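Local coordinates for protein DNA ligase (PDB 3QWU) that probably joins nucleic acid ends as an ATP-dependent ligase of the RNA ligase type, and binds adenosine and calcium, at residues R68-E79 with V185-E195. Sequence-based numbering, arbitrary orientation.
Sequences REQFEAPFWVEE and VEILGRFTASE. With ADN (adenosine), chain C; GOL (glycerol), chain E.
Strands 75-79 and 187-191 run antiparallel, 162° between their directions, from the Phe75–Phe191 pair to Glu79 N, bonded to Glu186 O at 3.0 Å. A beta bulge interrupts the pairing: Val77 N donates to Gly189 O, while Val77 O accepts from Leu188 N, so two residues lie opposite one. Gly189 has phi 135°, where a side chain would collide with the carbonyl O of Leu188, so glycine suits the place.

On one face of the sheet, Arg190 lays CB over the six-membered ring of Trp76, 3.7 Å from its centroid, a CH-pi contact. With CG anti to the backbone N (chi1 -178°), the extended arginine runs on past the indole, CD lying 3.8 Å from Trp76 CZ2. Its guanidinium then rests one face on Pro74 CB and pairs with Asp221. Ile187 CG2 also meets Trp76 CE3, so an alanine at Trp76 would probably leave the aliphatic part of Arg190 and this methyl without their shared apolar surface.

On the other face, branched Val77 sets CG2 against Phe191 CD2 at 3.5 Å, and Phe75 and Leu188 reach helix 195-210.

At the adenosine end, Glu79 O accepts a hydrogen bond from adenosine N6 at 2.8 Å, and Val185 packs beside that amino group. Glu78 is salt-bridged to Lys219 and Lys173. The outermost strand of a mixed sheet, within this chain, and its neighbour thus carry part of the adenosine pocket, consistent with the nucleotidyltransferase fold of ATP-dependent ligases.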
ATOM      1  N   ARG A  68      -4.666 -28.339   8.107  1.00 44.68           N
ATOM      2  CA  ARG A  68      -4.485 -29.575   7.375  1.00 47.42           C
ATOM      3  C   ARG A  68      -3.156 -29.623   6.603  1.00 47.85           C
ATOM      4  O   ARG A  68      -2.530 -30.655   6.523  1.00 47.63           O
ATOM      5  CB  ARG A  68      -5.685 -29.745   6.456  1.00 48.31           C
ATOM      6  CG  ARG A  68      -5.868 -31.073   5.833  1.00 54.19           C
ATOM      7  CD  ARG A  68      -7.332 -31.231   5.338  1.00 59.98           C
ATOM      8  NE  ARG A  68      -8.181 -31.601   6.477  1.00 64.71           N
ATOM      9  CZ  ARG A  68      -9.460 -31.271   6.659  1.00 65.81           C
ATOM     10  NH1 ARG A  68     -10.099 -30.525   5.768  1.00 66.00           N
ATOM     11  NH2 ARG A  68     -10.100 -31.708   7.757  1.00 66.49           N
ATOM     12  N   GLU A  69      -2.705 -28.501   6.065  1.00 47.91           N
ATOM     13  CA  GLU A  69      -1.441 -28.511   5.295  1.00 49.21           C
ATOM     14  C   GLU A  69      -0.171 -28.416   6.172  1.00 47.94           C
ATOM     15  O   GLU A  69       0.831 -29.064   5.890  1.00 47.78           O
ATOM     16  CB  GLU A  69      -1.453 -27.392   4.240  1.00 49.00           C
ATOM     17  CG  GLU A  69      -0.173 -27.214   3.392  1.00 53.02           C
ATOM     18  CD  GLU A  69      -0.080 -28.180   2.193  1.00 57.95           C
ATOM     19  OE1 GLU A  69      -1.084 -28.429   1.490  1.00 61.52           O
ATOM     20  OE2 GLU A  69       1.021 -28.672   1.938  1.00 61.44           O
ATOM     21  N   GLN A  70      -0.201 -27.603   7.217  1.00 46.06           N
ATOM     22  CA  GLN A  70       1.038 -27.268   7.900  1.00 46.04           C
ATOM     23  C   GLN A  70       1.491 -28.261   8.968  1.00 45.94           C
ATOM     24  O   GLN A  70       2.666 -28.274   9.299  1.00 45.93           O
ATOM     25  CB  GLN A  70       0.942 -25.888   8.524  1.00 44.49           C
ATOM     26  CG  GLN A  70       0.838 -24.779   7.504  1.00 47.14           C
ATOM     27  CD  GLN A  70       1.995 -24.736   6.516  1.00 49.07           C
ATOM     28  OE1 GLN A  70       1.784 -24.604   5.299  1.00 45.84           O
ATOM     29  NE2 GLN A  70       3.222 -24.820   7.040  1.00 46.34           N
ATOM     30  N   PHE A  71       0.574 -29.083   9.479  1.00 45.89           N
ATOM     31  CA  PHE A  71       0.821 -29.903  10.667  1.00 46.45           C
ATOM     32  C   PHE A  71       0.626 -31.382  10.398  1.00 48.60           C
ATOM     33  O   PHE A  71      -0.345 -31.762   9.757  1.00 48.76           O
ATOM     34  CB  PHE A  71      -0.042 -29.457  11.863  1.00 44.79           C
ATOM     35  CG  PHE A  71       0.260 -28.042  12.325  1.00 41.87           C
ATOM     36  CD1 PHE A  71       1.490 -27.720  12.872  1.00 41.97           C
ATOM     37  CD2 PHE A  71      -0.666 -27.045  12.191  1.00 38.68           C
ATOM     38  CE1 PHE A  71       1.782 -26.406  13.278  1.00 40.05           C
ATOM     39  CE2 PHE A  71      -0.363 -25.722  12.562  1.00 39.18           C
ATOM     40  CZ  PHE A  71       0.864 -25.410  13.103  1.00 38.06           C
ATOM     41  N   GLU A  72       1.579 -32.175  10.906  1.00 49.90           N
ATOM     42  CA  GLU A  72       1.639 -33.619  10.743  1.00 53.02           C
ATOM     43  C   GLU A  72       1.336 -34.357  12.039  1.00 52.58           C
ATOM     44  O   GLU A  72       1.254 -35.588  12.031  1.00 55.50           O
ATOM     45  CB  GLU A  72       3.071 -34.085  10.415  1.00 54.49           C
ATOM     46  CG  GLU A  72       3.726 -33.504   9.189  1.00 56.81           C
ATOM     47  CD  GLU A  72       5.219 -33.843   9.178  1.00 59.04           C
ATOM     48  OE1 GLU A  72       5.867 -33.723  10.269  1.00 56.80           O
ATOM     49  OE2 GLU A  72       5.713 -34.249   8.092  1.00 59.88           O
ATOM     50  N   ALA A  73       1.284 -33.628  13.138  1.00 49.91           N
ATOM     51  CA  ALA A  73       1.035 -34.176  14.456  1.00 49.01           C
ATOM     52  C   ALA A  73      -0.027 -33.315  15.134  1.00 47.03           C
ATOM     53  O   ALA A  73      -0.444 -32.304  14.597  1.00 46.96           O
ATOM     54  CB  ALA A  73       2.339 -34.186  15.272  1.00 48.18           C
ATOM     55  N   PRO A  74      -0.499 -33.725  16.302  1.00 46.80           N
ATOM     56  CA  PRO A  74      -1.368 -32.868  17.070  1.00 44.79           C
ATOM     57  C   PRO A  74      -0.700 -31.566  17.438  1.00 43.30           C
ATOM     58  O   PRO A  74       0.549 -31.454  17.423  1.00 43.69           O
ATOM     59  CB  PRO A  74      -1.597 -33.662  18.352  1.00 46.07           C
ATOM     60  CG  PRO A  74      -1.332 -35.078  17.997  1.00 47.51           C
ATOM     61  CD  PRO A  74      -0.270 -35.029  16.962  1.00 48.02           C
ATOM     62  N   PHE A  75      -1.521 -30.578  17.778  1.00 40.89           N
ATOM     63  CA  PHE A  75      -0.995 -29.284  18.072  1.00 39.58           C
ATOM     64  C   PHE A  75      -1.779 -28.593  19.160  1.00 38.84           C
ATOM     65  O   PHE A  75      -3.012 -28.698  19.266  1.00 39.65           O
ATOM     66  CB  PHE A  75      -0.920 -28.403  16.798  1.00 38.65           C
ATOM     67  CG  PHE A  75      -2.178 -28.370  16.041  1.00 38.50           C
ATOM     68  CD1 PHE A  75      -3.139 -27.418  16.324  1.00 34.85           C
ATOM     69  CD2 PHE A  75      -2.445 -29.334  15.076  1.00 37.57           C
ATOM     70  CE1 PHE A  75      -4.331 -27.403  15.641  1.00 35.14           C
ATOM     71  CE2 PHE A  75      -3.629 -29.345  14.424  1.00 38.26           C
ATOM     72  CZ  PHE A  75      -4.591 -28.356  14.690  1.00 36.21           C
ATOM     73  N   TRP A  76      -1.032 -27.857  19.958  1.00 37.68           N
ATOM     74  CA  TRP A  76      -1.603 -27.035  20.995  1.00 37.41           C
ATOM     75  C   TRP A  76      -2.045 -25.668  20.413  1.00 35.72           C
ATOM     76  O   TRP A  76      -1.348 -25.067  19.598  1.00 34.64           O
ATOM     77  CB  TRP A  76      -0.567 -26.835  22.108  1.00 37.14           C
ATOM     78  CG  TRP A  76      -0.299 -28.068  22.938  1.00 38.61           C
ATOM     79  CD1 TRP A  76       0.703 -28.964  22.770  1.00 38.50           C
ATOM     80  CD2 TRP A  76      -1.048 -28.512  24.065  1.00 40.73           C
ATOM     81  NE1 TRP A  76       0.648 -29.930  23.730  1.00 40.86           N
ATOM     82  CE2 TRP A  76      -0.423 -29.685  24.541  1.00 41.42           C
ATOM     83  CE3 TRP A  76      -2.182 -28.026  24.731  1.00 40.44           C
ATOM     84  CZ2 TRP A  76      -0.893 -30.387  25.640  1.00 40.84           C
ATOM     85  CZ3 TRP A  76      -2.644 -28.725  25.844  1.00 42.72           C
ATOM     86  CH2 TRP A  76      -2.008 -29.902  26.273  1.00 41.70           C
ATOM     87  N   VAL A  77      -3.182 -25.194  20.878  1.00 34.68           N
ATOM     88  CA  VAL A  77      -3.738 -23.918  20.449  1.00 33.56           C
ATOM     89  C   VAL A  77      -3.675 -22.994  21.607  1.00 33.71           C
ATOM     90  O   VAL A  77      -4.166 -23.308  22.667  1.00 34.85           O
ATOM     91  CB  VAL A  77      -5.135 -24.116  19.960  1.00 33.90           C
ATOM     92  CG1 VAL A  77      -5.808 -22.800  19.645  1.00 31.54           C
ATOM     93  CG2 VAL A  77      -5.073 -25.012  18.683  1.00 32.14           C
ATOM     94  N   GLU A  78      -2.967 -21.895  21.423  1.00 34.55           N
ATOM     95  CA  GLU A  78      -2.767 -20.855  22.443  1.00 35.75           C
ATOM     96  C   GLU A  78      -3.321 -19.499  21.975  1.00 34.36           C
ATOM     97  O   GLU A  78      -3.336 -19.236  20.799  1.00 34.10           O
ATOM     98  CB  GLU A  78      -1.276 -20.666  22.730  1.00 35.58           C
ATOM     99  CG  GLU A  78      -0.693 -21.822  23.422  1.00 40.06           C
ATOM    100  CD  GLU A  78       0.747 -21.592  23.833  1.00 43.24           C
ATOM    101  OE1 GLU A  78       1.437 -20.708  23.272  1.00 45.13           O
ATOM    102  OE2 GLU A  78       1.167 -22.301  24.752  1.00 45.83           O
ATOM    103  N   GLU A  79      -3.736 -18.645  22.910  1.00 33.87           N
ATOM    104  CA  GLU A  79      -4.203 -17.316  22.563  1.00 33.16           C
ATOM    105  C   GLU A  79      -3.013 -16.454  22.154  1.00 32.50           C
ATOM    106  O   GLU A  79      -1.971 -16.478  22.797  1.00 31.10           O
ATOM    107  CB  GLU A  79      -4.933 -16.617  23.706  1.00 32.84           C
ATOM    108  CG  GLU A  79      -5.353 -15.165  23.291  1.00 32.82           C
ATOM    109  CD  GLU A  79      -5.994 -14.332  24.416  1.00 31.68           C
ATOM    110  OE1 GLU A  79      -6.065 -14.833  25.545  1.00 31.80           O
ATOM    111  OE2 GLU A  79      -6.427 -13.184  24.166  1.00 28.12           O
ATOM    112  N   VAL A 185      -0.421 -17.223  28.606  1.00 33.42           N
ATOM    113  CA  VAL A 185      -1.451 -17.030  27.572  1.00 31.97           C
ATOM    114  C   VAL A 185      -2.470 -18.126  27.815  1.00 31.85           C
ATOM    115  O   VAL A 185      -2.111 -19.158  28.378  1.00 33.24           O
ATOM    116  CB  VAL A 185      -0.827 -17.081  26.141  1.00 32.70           C
ATOM    117  CG1 VAL A 185       0.102 -15.864  25.914  1.00 31.34           C
ATOM    118  CG2 VAL A 185      -0.032 -18.374  25.909  1.00 30.78           C
ATOM    119  N   GLU A 186      -3.744 -17.891  27.493  1.00 30.32           N
ATOM    120  CA  GLU A 186      -4.776 -18.911  27.641  1.00 29.06           C
ATOM    121  C   GLU A 186      -4.405 -20.094  26.764  1.00 29.33           C
ATOM    122  O   GLU A 186      -3.989 -19.897  25.630  1.00 27.08           O
ATOM    123  CB  GLU A 186      -6.177 -18.373  27.241  1.00 28.33           C
ATOM    124  CG  GLU A 186      -7.263 -19.503  27.131  1.00 27.80           C
ATOM    125  CD  GLU A 186      -8.672 -19.029  26.814  1.00 28.70           C
ATOM    126  OE1 GLU A 186      -8.829 -17.867  26.432  1.00 30.39           O
ATOM    127  OE2 GLU A 186      -9.643 -19.827  26.925  1.00 30.91           O
ATOM    128  N   ILE A 187      -4.586 -21.332  27.273  1.00 30.81           N
ATOM    129  CA  ILE A 187      -4.329 -22.526  26.492  1.00 31.17           C
ATOM    130  C   ILE A 187      -5.680 -23.107  26.151  1.00 32.93           C
ATOM    131  O   ILE A 187      -6.481 -23.388  27.059  1.00 33.71           O
ATOM    132  CB  ILE A 187      -3.557 -23.570  27.235  1.00 32.60           C
ATOM    133  CG1 ILE A 187      -2.291 -23.002  27.910  1.00 34.99           C
ATOM    134  CG2 ILE A 187      -3.185 -24.746  26.284  1.00 31.45           C
ATOM    135  CD1 ILE A 187      -0.977 -22.983  27.043  1.00 37.93           C
ATOM    136  N   LEU A 188      -5.960 -23.278  24.850  1.00 32.96           N
ATOM    137  CA  LEU A 188      -7.272 -23.783  24.411  1.00 33.35           C
ATOM    138  C   LEU A 188      -7.343 -25.297  24.407  1.00 34.82           C
ATOM    139  O   LEU A 188      -8.424 -25.865  24.573  1.00 33.70           O
ATOM    140  CB  LEU A 188      -7.628 -23.268  23.023  1.00 33.01           C
ATOM    141  CG  LEU A 188      -8.059 -21.809  22.932  1.00 32.07           C
ATOM    142  CD1 LEU A 188      -9.262 -21.532  23.882  1.00 31.01           C
ATOM    143  CD2 LEU A 188      -6.878 -20.789  23.136  1.00 25.86           C
ATOM    144  N   GLY A 189      -6.172 -25.919  24.220  1.00 35.45           N
ATOM    145  CA  GLY A 189      -6.011 -27.342  24.315  1.00 37.12           C
ATOM    146  C   GLY A 189      -5.184 -27.886  23.159  1.00 38.69           C
ATOM    147  O   GLY A 189      -4.506 -27.136  22.421  1.00 38.45           O
ATOM    148  N   ARG A 190      -5.234 -29.206  23.031  1.00 40.08           N
ATOM    149  CA  ARG A 190      -4.431 -29.986  22.105  1.00 41.56           C
ATOM    150  C   ARG A 190      -5.349 -30.570  21.074  1.00 42.04           C
ATOM    151  O   ARG A 190      -6.339 -31.213  21.422  1.00 41.98           O
ATOM    152  CB  ARG A 190      -3.758 -31.119  22.875  1.00 43.15           C
ATOM    153  CG  ARG A 190      -2.863 -31.980  22.047  1.00 46.22           C
ATOM    154  CD  ARG A 190      -2.074 -32.823  22.937  1.00 51.01           C
ATOM    155  NE  ARG A 190      -0.941 -33.422  22.265  1.00 52.16           N
ATOM    156  CZ  ARG A 190      -0.998 -34.537  21.569  1.00 54.38           C
ATOM    157  NH1 ARG A 190      -2.157 -35.165  21.421  1.00 55.42           N
ATOM    158  NH2 ARG A 190       0.112 -35.011  20.999  1.00 55.96           N
ATOM    159  N   PHE A 191      -5.028 -30.351  19.806  1.00 42.51           N
ATOM    160  CA  PHE A 191      -5.981 -30.632  18.725  1.00 43.49           C
ATOM    161  C   PHE A 191      -5.314 -31.326  17.579  1.00 44.88           C
ATOM    162  O   PHE A 191      -4.086 -31.306  17.476  1.00 44.85           O
ATOM    163  CB  PHE A 191      -6.627 -29.334  18.201  1.00 42.20           C
ATOM    164  CG  PHE A 191      -7.508 -28.649  19.204  1.00 41.90           C
ATOM    165  CD1 PHE A 191      -8.838 -29.008  19.335  1.00 44.86           C
ATOM    166  CD2 PHE A 191      -7.004 -27.650  20.025  1.00 40.35           C
ATOM    167  CE1 PHE A 191      -9.650 -28.392  20.299  1.00 44.66           C
ATOM    168  CE2 PHE A 191      -7.805 -27.015  20.955  1.00 39.77           C
ATOM    169  CZ  PHE A 191      -9.121 -27.384  21.099  1.00 42.46           C
ATOM    170  N   THR A 192      -6.153 -31.907  16.709  1.00 46.17           N
ATOM    171  CA  THR A 192      -5.748 -32.406  15.387  1.00 46.96           C
ATOM    172  C   THR A 192      -6.574 -31.718  14.333  1.00 46.87           C
ATOM    173  O   THR A 192      -7.659 -31.183  14.650  1.00 46.81           O
ATOM    174  CB  THR A 192      -6.029 -33.932  15.236  1.00 48.82           C
ATOM    175  OG1 THR A 192      -7.445 -34.134  15.250  1.00 51.33           O
ATOM    176  CG2 THR A 192      -5.408 -34.734  16.369  1.00 46.45           C
ATOM    177  N   ALA A 193      -6.095 -31.776  13.079  1.00 47.00           N
ATOM    178  CA  ALA A 193      -6.835 -31.257  11.911  1.00 47.16           C
ATOM    179  C   ALA A 193      -7.955 -32.179  11.406  1.00 48.51           C
ATOM    180  O   ALA A 193      -8.295 -32.152  10.233  1.00 49.35           O
ATOM    181  CB  ALA A 193      -5.861 -30.917  10.732  1.00 46.56           C
ATOM    182  N   SER A 194      -8.562 -32.956  12.284  1.00 49.57           N
ATOM    183  CA  SER A 194      -9.694 -33.808  11.915  1.00 51.20           C
ATOM    184  C   SER A 194     -10.976 -33.006  11.697  1.00 50.97           C
ATOM    185  O   SER A 194     -11.017 -31.811  11.903  1.00 49.91           O
ATOM    186  CB  SER A 194      -9.921 -34.830  13.024  1.00 51.62           C
ATOM    187  OG  SER A 194      -9.738 -34.196  14.286  1.00 51.95           O
ATOM    188  N   GLU A 195     -12.041 -33.665  11.271  1.00 52.73           N
ATOM    189  CA  GLU A 195     -13.321 -32.978  11.162  1.00 52.92           C
ATOM    190  C   GLU A 195     -13.666 -32.343  12.512  1.00 51.63           C
ATOM    191  O   GLU A 195     -13.986 -31.164  12.575  1.00 50.65           O
ATOM    192  CB  GLU A 195     -14.436 -33.937  10.734  1.00 54.83           C
ATOM    193  CG  GLU A 195     -15.532 -33.308   9.853  1.00 57.41           C
ATOM    194  CD  GLU A 195     -16.565 -34.368   9.351  1.00 61.10           C
ATOM    195  OE1 GLU A 195     -16.219 -35.568   9.300  1.00 61.01           O
ATOM    196  OE2 GLU A 195     -17.711 -33.993   8.990  1.00 61.82           O
TER
HETATM  197  O5' ADN C 501       5.042 -13.212  15.680  1.00 52.75           O
HETATM  198  C5' ADN C 501       3.935 -13.466  16.546  1.00 45.58           C
HETATM  199  C4' ADN C 501       4.027 -12.561  17.769  1.00 45.03           C
HETATM  200  O4' ADN C 501       2.819 -12.641  18.587  1.00 43.57           O
HETATM  201  C3' ADN C 501       5.176 -12.987  18.673  1.00 44.17           C
HETATM  202  O3' ADN C 501       6.430 -12.377  18.380  1.00 45.67           O
HETATM  203  C2' ADN C 501       4.680 -12.657  20.077  1.00 42.47           C
HETATM  204  O2' ADN C 501       5.249 -11.445  20.543  1.00 41.05           O
HETATM  205  C1' ADN C 501       3.163 -12.517  19.982  1.00 41.97           C
HETATM  206  N9  ADN C 501       2.418 -13.546  20.726  1.00 40.32           N
HETATM  207  C8  ADN C 501       1.294 -13.291  21.435  1.00 41.58           C
HETATM  208  N7  ADN C 501       0.795 -14.405  22.021  1.00 38.64           N
HETATM  209  C5  ADN C 501       1.625 -15.408  21.635  1.00 37.66           C
HETATM  210  C6  ADN C 501       1.650 -16.856  21.863  1.00 39.30           C
HETATM  211  N6  ADN C 501       0.669 -17.389  22.645  1.00 37.84           N
HETATM  212  N1  ADN C 501       2.685 -17.582  21.336  1.00 40.76           N
HETATM  213  C2  ADN C 501       3.633 -16.987  20.556  1.00 40.06           C
HETATM  214  N3  ADN C 501       3.644 -15.652  20.276  1.00 37.59           N
HETATM  215  C4  ADN C 501       2.693 -14.844  20.795  1.00 38.96           C
HETATM  216  C1  GOL E 603      -4.328 -14.291  28.148  1.00 44.71           C
HETATM  217  O1  GOL E 603      -4.208 -15.110  27.000  1.00 41.40           O
HETATM  218  C2  GOL E 603      -5.353 -14.903  29.087  1.00 45.87           C
HETATM  219  O2  GOL E 603      -4.774 -15.081  30.354  1.00 47.67           O
HETATM  220  C3  GOL E 603      -6.688 -14.150  29.122  1.00 46.48           C
HETATM  221  O3  GOL E 603      -7.229 -13.960  30.428  1.00 49.67           O